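Putative glucoamylase (Bacteroides fragilis NCTC 9343, PDB 3EU8) is a putative glucoamylase of the six-hairpin clan, probably an exported glycoside hydrolase, though its substrate and activity are not established. Local coordinates at residues Leu313-Ser318 against Tyr322-Pro327; Lys304-Asp309 against Arg330-Val335. All coordinates share one frame; numbering follows the deposited sequence.

Interaction 1. Residues Leu313-Ser318 against Tyr322-Pro327; sequences LTASYS and YAAHGP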
loop_
_atom_site.group_PDB
_atom_site.type_symbol
_atom_site.label_atom_id
_atom_site.label_comp_id
_atom_site.label_asym_id
_atom_site.label_seq_id
_atom_site.Cartn_x
_atom_site.Cartn_y
_atom_site.Cartn_z
ATOM N N LEU A 313 14.105 0.252 -5.568
ATOM C CA LEU A 313 14.514 0.161 -4.181
ATOM C C LEU A 313 13.417 0.692 -3.245
ATOM O O LEU A 313 12.924 1.814 -3.380
ATOM C CB LEU A 313 15.833 0.911 -3.961
ATOM C CG LEU A 313 17.024 0.502 -4.848
ATOM C CD1 LEU A 313 18.207 1.493 -4.668
ATOM C CD2 LEU A 313 17.455 -0.933 -4.639
ATOM N N THR A 314 13.041 -0.158 -2.298
ATOM C CA THR A 314 12.028 0.169 -1.306
ATOM C C THR A 314 12.214 -0.688 -0.035
ATOM O O THR A 314 13.080 -1.571 0.025
ATOM C CB THR A 314 10.623 -0.014 -1.923
ATOM O OG1 THR A 314 9.679 0.664 -1.098
ATOM C CG2 THR A 314 10.259 -1.529 -2.059
ATOM N N ALA A 315 11.420 -0.399 0.994
ATOM C CA ALA A 315 11.423 -1.206 2.209
ATOM C C ALA A 315 10.948 -2.642 1.874
ATOM O O ALA A 315 9.966 -2.844 1.155
ATOM C CB ALA A 315 10.544 -0.555 3.275
ATOM N N SER A 316 11.684 -3.642 2.369
ATOM C CA SER A 316 11.390 -5.043 2.146
ATOM C C SER A 316 12.347 -5.856 3.017
ATOM O O SER A 316 13.229 -5.299 3.736
ATOM C CB SER A 316 11.604 -5.452 0.670
ATOM O OG SER A 316 12.965 -5.406 0.258
ATOM N N TYR A 317 12.190 -7.171 2.932
ATOM C CA TYR A 317 13.203 -8.074 3.422
ATOM C C TYR A 317 14.509 -7.768 2.716
ATOM O O TYR A 317 14.542 -7.372 1.528
ATOM C CB TYR A 317 12.830 -9.518 3.116
ATOM C CG TYR A 317 11.842 -10.189 4.023
ATOM C CD1 TYR A 317 11.911 -10.052 5.409
ATOM C CD2 TYR A 317 10.863 -11.038 3.485
ATOM C CE1 TYR A 317 11.011 -10.712 6.245
ATOM C CE2 TYR A 317 9.961 -11.711 4.311
ATOM C CZ TYR A 317 10.052 -11.545 5.686
ATOM O OH TYR A 317 9.182 -12.220 6.489
ATOM N N SER A 318 15.588 -8.006 3.436
ATOM C CA SER A 318 16.924 -7.687 2.974
ATOM C C SER A 318 17.869 -8.824 3.346
ATOM O O SER A 318 17.531 -9.656 4.180
ATOM C CB SER A 318 17.386 -6.378 3.583
ATOM O OG SER A 318 18.564 -5.939 2.930
ATOM N N TYR A 322 15.558 -7.123 7.371
ATOM C CA TYR A 322 14.537 -6.253 6.780
ATOM C C TYR A 322 15.114 -4.837 6.799
ATOM O O TYR A 322 15.630 -4.429 7.831
ATOM C CB TYR A 322 13.215 -6.291 7.602
ATOM C CG TYR A 322 12.106 -5.450 7.002
ATOM C CD1 TYR A 322 12.056 -4.052 7.206
ATOM C CD2 TYR A 322 11.159 -6.020 6.157
ATOM C CE1 TYR A 322 11.070 -3.283 6.627
ATOM C CE2 TYR A 322 10.178 -5.250 5.566
ATOM C CZ TYR A 322 10.148 -3.885 5.786
ATOM O OH TYR A 322 9.152 -3.135 5.197
ATOM N N ALA A 323 15.021 -4.086 5.689
ATOM C CA ALA A 323 15.628 -2.743 5.618
ATOM C C ALA A 323 14.810 -1.824 4.735
ATOM O O ALA A 323 14.207 -2.280 3.756
ATOM C CB ALA A 323 17.082 -2.815 5.071
ATOM N N ALA A 324 14.804 -0.530 5.088
ATOM C CA ALA A 324 14.189 0.524 4.263
ATOM C C ALA A 324 15.101 0.928 3.111
ATOM O O ALA A 324 15.639 2.029 3.098
ATOM C CB ALA A 324 13.859 1.779 5.107
ATOM N N HIS A 325 15.237 0.069 2.108
ATOM C CA HIS A 325 16.086 0.427 0.979
ATOM C C HIS A 325 15.556 1.670 0.239
ATOM O O HIS A 325 14.352 1.884 0.123
ATOM C CB HIS A 325 16.238 -0.698 -0.018
ATOM C CG HIS A 325 16.437 -2.045 0.594
ATOM N ND1 HIS A 325 15.420 -2.984 0.653
ATOM C CD2 HIS A 325 17.533 -2.626 1.146
ATOM C CE1 HIS A 325 15.893 -4.091 1.207
ATOM N NE2 HIS A 325 17.166 -3.901 1.516
ATOM N N GLY A 326 16.472 2.461 -0.298
ATOM C CA GLY A 326 16.104 3.684 -1.031
ATOM C C GLY A 326 17.227 4.152 -1.922
ATOM O O GLY A 326 18.370 3.648 -1.816
ATOM N N PRO A 327 16.923 5.104 -2.834
ATOM C CA PRO A 327 17.924 5.528 -3.830
ATOM C C PRO A 327 18.960 6.530 -3.261
ATOM O O PRO A 327 19.010 7.715 -3.658
ATOM C CB PRO A 327 17.069 6.140 -4.919
ATOM C CG PRO A 327 15.920 6.753 -4.171
ATOM C CD PRO A 327 15.653 5.831 -2.995
HETATM O O HOH W 1 7.723 -3.939 3.075
#

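Interaction 2. Residues Lys304-Asp309 against Arg330-Val335; sequences KGYGPD and RDDRGV. With EDO (1,2-ethanediol), chain P.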
loop_
_atom_site.group_PDB
_atom_site.type_symbol
_atom_site.label_atom_id
_atom_site.label_comp_id
_atom_site.label_asym_id
_atom_site.label_seq_id
_atom_site.Cartn_x
_atom_site.Cartn_y
_atom_site.Cartn_z
ATOM N N LYS A 304 25.585 -6.155 -8.728
ATOM C CA LYS A 304 25.323 -6.972 -9.880
ATOM C C LYS A 304 23.852 -6.817 -10.338
ATOM O O LYS A 304 22.929 -6.842 -9.521
ATOM C CB LYS A 304 25.666 -8.445 -9.527
ATOM C CG LYS A 304 25.225 -9.460 -10.543
ATOM C CD LYS A 304 25.901 -10.823 -10.385
ATOM C CE LYS A 304 25.306 -11.831 -11.411
ATOM N NZ LYS A 304 25.497 -13.304 -11.078
ATOM N N GLY A 305 23.650 -6.617 -11.640
ATOM C CA GLY A 305 22.333 -6.724 -12.235
ATOM C C GLY A 305 21.487 -5.471 -12.244
ATOM O O GLY A 305 20.450 -5.456 -12.907
ATOM N N TYR A 306 21.915 -4.422 -11.536
ATOM C CA TYR A 306 21.208 -3.125 -11.569
ATOM C C TYR A 306 21.306 -2.556 -12.968
ATOM O O TYR A 306 22.352 -2.664 -13.611
ATOM C CB TYR A 306 21.839 -2.111 -10.610
ATOM C CG TYR A 306 21.527 -2.239 -9.137
ATOM C CD1 TYR A 306 21.193 -3.467 -8.566
ATOM C CD2 TYR A 306 21.629 -1.118 -8.304
ATOM C CE1 TYR A 306 20.953 -3.579 -7.209
ATOM C CE2 TYR A 306 21.382 -1.199 -6.941
ATOM C CZ TYR A 306 21.034 -2.451 -6.398
ATOM O OH TYR A 306 20.790 -2.568 -5.051
ATOM N N GLY A 307 20.242 -1.916 -13.443
ATOM C CA GLY A 307 20.257 -1.292 -14.773
ATOM C C GLY A 307 18.851 -0.916 -15.207
ATOM O O GLY A 307 17.924 -0.951 -14.406
ATOM N N PRO A 308 18.686 -0.532 -16.474
ATOM C CA PRO A 308 17.375 -0.095 -16.983
ATOM C C PRO A 308 16.277 -1.153 -16.876
ATOM O O PRO A 308 15.110 -0.821 -16.769
ATOM C CB PRO A 308 17.668 0.245 -18.458
ATOM C CG PRO A 308 19.129 0.557 -18.493
ATOM C CD PRO A 308 19.738 -0.419 -17.505
ATOM N N ASP A 309 16.655 -2.420 -16.922
ATOM C CA ASP A 309 15.705 -3.518 -16.881
ATOM C C ASP A 309 15.578 -4.105 -15.488
ATOM O O ASP A 309 14.859 -5.070 -15.300
ATOM C CB ASP A 309 16.143 -4.621 -17.859
ATOM C CG ASP A 309 16.220 -4.105 -19.294
ATOM O OD1 ASP A 309 15.410 -3.207 -19.646
ATOM O OD2 ASP A 309 17.099 -4.559 -20.047
ATOM N N ARG A 330 23.848 5.040 1.186
ATOM C CA ARG A 330 23.583 4.666 2.571
ATOM C C ARG A 330 22.505 3.600 2.716
ATOM O O ARG A 330 22.601 2.719 3.575
ATOM C CB ARG A 330 23.125 5.931 3.301
ATOM C CG ARG A 330 23.144 5.905 4.803
ATOM C CD ARG A 330 22.522 7.198 5.354
ATOM N NE ARG A 330 21.104 7.296 5.038
ATOM N N ASP A 331 21.476 3.681 1.883
ATOM C CA ASP A 331 20.294 2.858 2.029
ATOM C C ASP A 331 20.207 1.693 1.062
ATOM O O ASP A 331 19.226 0.952 1.053
ATOM C CB ASP A 331 19.056 3.727 1.860
ATOM C CG ASP A 331 18.963 4.818 2.913
ATOM O OD1 ASP A 331 19.258 4.549 4.081
ATOM O OD2 ASP A 331 18.582 5.951 2.548
ATOM N N ASP A 332 21.248 1.542 0.265
ATOM C CA ASP A 332 21.295 0.595 -0.807
ATOM C C ASP A 332 22.094 -0.582 -0.303
ATOM O O ASP A 332 23.289 -0.463 -0.119
ATOM C CB ASP A 332 21.981 1.287 -2.011
ATOM C CG ASP A 332 22.109 0.396 -3.207
ATOM O OD1 ASP A 332 21.534 -0.710 -3.165
ATOM O OD2 ASP A 332 22.790 0.783 -4.187
ATOM N N ARG A 333 21.445 -1.721 -0.100
ATOM C CA ARG A 333 22.108 -2.949 0.388
ATOM C C ARG A 333 22.274 -4.008 -0.701
ATOM O O ARG A 333 22.567 -5.165 -0.398
ATOM C CB ARG A 333 21.333 -3.564 1.582
ATOM C CG ARG A 333 21.181 -2.656 2.832
ATOM C CD ARG A 333 22.541 -2.100 3.332
ATOM N N GLY A 334 22.112 -3.629 -1.979
ATOM C CA GLY A 334 22.270 -4.577 -3.106
ATOM C C GLY A 334 21.040 -5.423 -3.369
ATOM O O GLY A 334 21.126 -6.445 -4.066
ATOM N N VAL A 335 19.911 -4.984 -2.795
ATOM C CA VAL A 335 18.629 -5.696 -2.806
ATOM C C VAL A 335 17.619 -4.928 -3.665
ATOM O O VAL A 335 17.404 -3.727 -3.434
ATOM C CB VAL A 335 18.061 -5.846 -1.364
ATOM C CG1 VAL A 335 16.606 -6.348 -1.396
ATOM C CG2 VAL A 335 19.004 -6.775 -0.494
HETATM C C1 EDO P . 21.016 -5.465 -16.463
HETATM O O1 EDO P . 20.986 -6.810 -16.946
HETATM C C2 EDO P . 19.592 -5.038 -16.161
HETATM O O2 EDO P . 19.337 -3.747 -16.711
HETATM O O HOH W 2 22.814 -7.209 -6.381
#

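Interaction 1. Residues Leu313-Ser318 against Tyr322-Pro327
The imidazole of His325 is gripped from the 313-318 side at both nitrogens. ND1 of His325 donates to Thr314 O at 2.8 Å, in the ring plane and nearly along the C=O axis. NE2 of His325 hydrogen-bonds OG of Ser318 at 2.8 Å. With CG beside its backbone N (chi1 -42°), His325 turns its ring so that the edge runs from Thr314 O to Ser318 OG, and the two bonds fix the ring's rotation. Ser316 OG sits at the edge of the ring, 3.3 Å from His325 CE1. It donates to Tyr317 O and also bonds Ser337. Ser316 and Ala323 form an antiparallel hydrogen-bonded pair, with Ala323 N to Ser316 O at 2.9 Å and Ser316 N to Ala323 O at 3.2 Å. Tyr322 places CG anti to its own N (chi1 -178°). Its ring then lies over the peptide of Ser316, whose O sits above one face, displaced toward the rim. OH of Tyr322 reaches Ala315 CB at 3.5 Å, and a water lies within hydrogen-bonding distance of this hydroxyl and Ala315 O. Tyr317 crosses Tyr322 at about a right angle and bonds His49 through its OH. Farther out, Leu313 CD1 packs on Gly326 O at 3.6 Å. The Leu313 side chain also touches Tyr295 of helix 281-298. Ala324 centres an inverse gamma turn. The paired part is a short antiparallel beta hairpin, 317-318 with 321-324, and His325 ties the chain beyond it to Thr314.

Interaction 2. Residues Lys304-Asp309 against Arg330-Val335
Tyr306 and Asp332 meet through one short hydrogen bond. OH of Tyr306 donates to OD1 of Asp332 at 2.8 Å, using the syn lone pair of OD1. The two side chains reach toward each other from their own loops. Ring and carboxylate planes are only 21° apart, and OD1 lies in the ring plane, at the phenol edge. Tyr306 CE2 runs beside the second oxygen, 3.7 Å from Asp332 OD2. The same hydroxyl rests on the backbone of Gly334, with Tyr306 OH 3.2 Å from Gly334 CA. Asp332 OD1 takes a second bond, from Gly334 N at 3.2 Å, which comes from above the carboxylate plane. Thus two donors hold this buried oxygen. The Asp332 side chain extends away from its backbone N (chi1 179°), which carries the carboxylate to the tyrosine. OD2 of Asp332 is held by Tyr295 OH, so both oxygens are engaged and the group is probably stabilised as an anion. Gly334 takes a positive phi (82°), which suits glycine, as its N closes onto Asp332 OD1. A water can bridge the loops beside the tyrosine, 3.2 Å from Lys304 O and 3.0 Å from Gly334 O. Gly334 O also accepts from Ser377 OG. On the far side of Tyr306, an ethanediol, probably from the crystallisation liquor, accepts from Asp309 N through its O2 at 3.0 Å. The Asp332 OD1 to Gly334 N bond defines an Asx turn, here tied by a tyrosine to the loop that follows helix 281-298.

Interactions 1 and 2 have centres about 11 Å apart, on the same side of the chain's centre. The order along the chain is 304-309, 313-318, 322-327, 330-335, so the hairpin of interaction 1 falls between the two loops that interaction 2 brings together. Val335 joins them directly: its CG1 is 3.5 Å from His325 CE1, and its CG2 is 3.6 Å from Ser318 OG. Tyr295 of helix 281-298 serves both, touching Leu313 and Pro327 and bonding Asp332. All four segments lie in the glucoamylase family region. There Leu313 and Pro327, beyond the hairpin strands, pack on helix 281-298, while Val335 belongs to the loop leading to helix 338-342.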